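Local coordinates for protein CalS13 (Micromonospora echinospora, PDB 4ZAS) that probably transfers amino groups to sugars as a pyridoxal phosphate-dependent aminotransferase of the DegT/DnrJ/EryC1 family, at residues A[128-136]-A[145-153]. Sequence-based numbering, arbitrary orientation.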
loop_
_atom_site.group_PDB
_atom_site.type_symbol
_atom_site.label_atom_id
_atom_site.label_comp_id
_atom_site.label_asym_id
_atom_site.label_seq_id
_atom_site.Cartn_x
_atom_site.Cartn_y
_atom_site.Cartn_z
ATOM N N LEU A 128 -1.941 -1.560 18.305
ATOM C CA LEU A 128 -2.950 -2.038 19.238
ATOM C C LEU A 128 -2.754 -3.529 19.527
ATOM O O LEU A 128 -2.141 -4.240 18.736
ATOM C CB LEU A 128 -4.354 -1.783 18.679
ATOM C CG LEU A 128 -4.732 -0.312 18.473
ATOM C CD1 LEU A 128 -5.964 -0.193 17.602
ATOM C CD2 LEU A 128 -4.943 0.406 19.807
ATOM N N ARG A 129 -3.254 -3.979 20.675
ATOM C CA ARG A 129 -3.243 -5.393 21.067
ATOM C C ARG A 129 -4.399 -6.163 20.419
ATOM O O ARG A 129 -5.515 -5.643 20.304
ATOM C CB ARG A 129 -3.371 -5.535 22.583
ATOM C CG ARG A 129 -2.161 -5.125 23.379
ATOM C CD ARG A 129 -2.497 -5.102 24.877
ATOM N NE ARG A 129 -1.343 -4.736 25.700
ATOM C CZ ARG A 129 -0.914 -3.486 25.870
ATOM N NH1 ARG A 129 -1.545 -2.472 25.281
ATOM N NH2 ARG A 129 0.145 -3.242 26.634
ATOM N N ILE A 130 -4.131 -7.397 20.005
ATOM C CA ILE A 130 -5.170 -8.324 19.560
ATOM C C ILE A 130 -5.754 -9.138 20.735
ATOM O O ILE A 130 -4.991 -9.696 21.526
ATOM C CB ILE A 130 -4.616 -9.282 18.496
ATOM C CG1 ILE A 130 -4.426 -8.556 17.166
ATOM C CG2 ILE A 130 -5.530 -10.487 18.327
ATOM C CD1 ILE A 130 -3.875 -9.441 16.067
ATOM N N ARG A 131 -7.084 -9.159 20.879
ATOM C CA ARG A 131 -7.746 -10.169 21.714
ATOM C C ARG A 131 -8.717 -10.990 20.855
ATOM O O ARG A 131 -9.533 -10.443 20.105
ATOM C CB ARG A 131 -8.458 -9.567 22.925
ATOM C CG ARG A 131 -7.524 -9.212 24.069
ATOM C CD ARG A 131 -8.279 -8.784 25.324
ATOM N NE ARG A 131 -9.213 -9.784 25.835
ATOM C CZ ARG A 131 -10.237 -9.497 26.637
ATOM N NH1 ARG A 131 -10.471 -8.240 27.001
ATOM N NH2 ARG A 131 -11.041 -10.464 27.060
ATOM N N TRP A 132 -8.559 -12.308 20.900
ATOM C CA TRP A 132 -9.339 -13.176 20.033
ATOM C C TRP A 132 -10.726 -13.427 20.575
ATOM O O TRP A 132 -10.920 -13.727 21.757
ATOM C CB TRP A 132 -8.632 -14.503 19.823
ATOM C CG TRP A 132 -7.261 -14.396 19.154
ATOM C CD1 TRP A 132 -6.060 -14.808 19.671
ATOM C CD2 TRP A 132 -6.970 -13.863 17.848
ATOM N NE1 TRP A 132 -5.052 -14.559 18.780
ATOM C CE2 TRP A 132 -5.578 -13.995 17.647
ATOM C CE3 TRP A 132 -7.752 -13.313 16.826
ATOM C CZ2 TRP A 132 -4.947 -13.585 16.470
ATOM C CZ3 TRP A 132 -7.124 -12.906 15.645
ATOM C CH2 TRP A 132 -5.732 -13.034 15.487
ATOM N N VAL A 133 -11.697 -13.331 19.692
ATOM C CA VAL A 133 -13.023 -13.753 20.037
ATOM C C VAL A 133 -13.267 -15.090 19.345
ATOM O O VAL A 133 -12.812 -15.309 18.216
ATOM C CB VAL A 133 -14.040 -12.696 19.657
ATOM C CG1 VAL A 133 -15.405 -13.084 20.152
ATOM C CG2 VAL A 133 -13.630 -11.400 20.272
ATOM N N ASP A 134 -13.958 -15.992 20.041
ATOM C CA ASP A 134 -14.225 -17.323 19.509
ATOM C C ASP A 134 -15.100 -17.193 18.263
ATOM O O ASP A 134 -15.655 -16.136 17.964
ATOM C CB ASP A 134 -14.883 -18.221 20.572
ATOM C CG ASP A 134 -14.704 -19.730 20.294
ATOM O OD1 ASP A 134 -14.043 -20.092 19.305
ATOM O OD2 ASP A 134 -15.191 -20.562 21.103
ATOM N N VAL A 135 -15.170 -18.283 17.525
ATOM C CA VAL A 135 -15.937 -18.366 16.308
ATOM C C VAL A 135 -17.185 -19.199 16.571
ATOM O O VAL A 135 -17.164 -20.170 17.329
ATOM C CB VAL A 135 -15.074 -18.954 15.171
ATOM C CG1 VAL A 135 -15.916 -19.357 14.003
ATOM C CG2 VAL A 135 -14.023 -17.941 14.741
ATOM N N ASP A 136 -18.289 -18.772 15.986
ATOM C CA ASP A 136 -19.501 -19.562 15.950
ATOM C C ASP A 136 -19.368 -20.658 14.877
ATOM O O ASP A 136 -19.275 -20.377 13.673
ATOM C CB ASP A 136 -20.694 -18.646 15.691
ATOM C CG ASP A 136 -21.983 -19.400 15.489
ATOM O OD1 ASP A 136 -22.040 -20.604 15.792
ATOM O OD2 ASP A 136 -22.960 -18.758 15.057
ATOM N N ASP A 145 -21.707 -13.865 21.423
ATOM C CA ASP A 145 -21.873 -14.012 22.860
ATOM C C ASP A 145 -20.506 -14.025 23.522
ATOM O O ASP A 145 -20.347 -13.500 24.623
ATOM C CB ASP A 145 -22.644 -15.286 23.196
ATOM C CG ASP A 145 -24.092 -15.226 22.756
ATOM O OD1 ASP A 145 -24.773 -14.206 23.031
ATOM O OD2 ASP A 145 -24.534 -16.193 22.100
ATOM N N ASP A 146 -19.518 -14.627 22.862
ATOM C CA ASP A 146 -18.150 -14.558 23.367
ATOM C C ASP A 146 -17.632 -13.122 23.312
ATOM O O ASP A 146 -16.890 -12.685 24.192
ATOM C CB ASP A 146 -17.207 -15.460 22.585
ATOM C CG ASP A 146 -15.841 -15.581 23.253
ATOM O OD1 ASP A 146 -15.783 -15.749 24.496
ATOM O OD2 ASP A 146 -14.829 -15.461 22.536
ATOM N N LEU A 147 -18.017 -12.409 22.256
ATOM C CA LEU A 147 -17.687 -11.002 22.100
ATOM C C LEU A 147 -18.214 -10.189 23.267
ATOM O O LEU A 147 -17.493 -9.380 23.854
ATOM C CB LEU A 147 -18.259 -10.456 20.798
ATOM C CG LEU A 147 -18.078 -8.946 20.618
ATOM C CD1 LEU A 147 -16.606 -8.592 20.463
ATOM C CD2 LEU A 147 -18.882 -8.450 19.429
ATOM N N ALA A 148 -19.479 -10.413 23.597
ATOM C CA ALA A 148 -20.126 -9.683 24.678
ATOM C C ALA A 148 -19.349 -9.773 25.993
ATOM O O ALA A 148 -19.253 -8.794 26.734
ATOM C CB ALA A 148 -21.536 -10.203 24.871
ATOM N N ALA A 149 -18.798 -10.950 26.273
ATOM C CA ALA A 149 -18.072 -11.200 27.518
ATOM C C ALA A 149 -16.688 -10.510 27.530
ATOM O O ALA A 149 -16.146 -10.190 28.586
ATOM C CB ALA A 149 -17.946 -12.720 27.767
ATOM N N LYS A 150 -16.096 -10.320 26.359
ATOM C CA LYS A 150 -14.718 -9.846 26.293
ATOM C C LYS A 150 -14.608 -8.338 26.075
ATOM O O LYS A 150 -13.515 -7.775 26.141
ATOM C CB LYS A 150 -13.973 -10.606 25.185
ATOM C CG LYS A 150 -13.767 -12.073 25.529
ATOM C CD LYS A 150 -13.065 -12.841 24.434
ATOM C CE LYS A 150 -12.719 -14.237 24.912
ATOM N NZ LYS A 150 -12.295 -15.065 23.780
ATOM N N ILE A 151 -15.734 -7.673 25.838
ATOM C CA ILE A 151 -15.698 -6.226 25.653
ATOM C C ILE A 151 -15.326 -5.599 26.973
ATOM O O ILE A 151 -15.796 -6.000 28.031
ATOM C CB ILE A 151 -17.008 -5.673 25.111
ATOM C CG1 ILE A 151 -17.113 -5.987 23.623
ATOM C CG2 ILE A 151 -17.045 -4.169 25.273
ATOM C CD1 ILE A 151 -18.366 -5.456 22.993
ATOM N N SER A 152 -14.414 -4.651 26.888
ATOM C CA SER A 152 -13.749 -4.075 28.038
ATOM C C SER A 152 -13.578 -2.571 27.792
ATOM O O SER A 152 -13.715 -2.113 26.654
ATOM C CB SER A 152 -12.404 -4.788 28.238
ATOM O OG SER A 152 -11.526 -4.079 29.078
ATOM N N PRO A 153 -13.314 -1.792 28.854
ATOM C CA PRO A 153 -12.921 -0.390 28.661
ATOM C C PRO A 153 -11.685 -0.248 27.764
ATOM O O PRO A 153 -11.452 0.834 27.224
ATOM C CB PRO A 153 -12.605 0.088 30.081
ATOM C CG PRO A 153 -13.440 -0.767 30.952
ATOM C CD PRO A 153 -13.535 -2.113 30.275
#
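At the margin of the large mixed sheet of this aminotransferase fold, the end of edge strand 129-132 is pinned to helix 144-150 through Lys150 and Asp146, one turn apart. Lysine suits its place by length: the side chain of Lys150, extended beyond CG, spans from helix to strand, where its NZ, in the carbonyl plane, gives a 2.8 Å hydrogen bond to Trp132 O. The same NZ makes a salt bridge with Asp146, meeting the syn lone pair of OD2 at 2.9 Å. With CG anti to the backbone N (chi1 -170°), Asp146 reaches the strand too: its OD2 accepts a hydrogen bond from Asp134 N on the anti side, tilted 19° from the carboxylate plane, at 2.7 Å and nearly straight (175°). The short aspartate thus brings one oxygen to two donors, a lysine and a backbone amide. A methionine in place of Lys150 would probably leave Trp132 O without this donor and the Asp146 carboxylate without its countercharge. Beside this polar cluster, beta-branched Val133 packs its CG1 3.9 Å from Leu147 CB. Farther back along the strand, the bent side chain of Arg131 crosses the base of Lys150, its NH2 3.5 Å from CB. Asp134 turns its own carboxylate to the backbone amides of Gly371 and Leu372, at helix 370-375. Strand 108-111 pairs with 129-132 on its inner side, while Leu147 packs against Leu173 of helix 170-180.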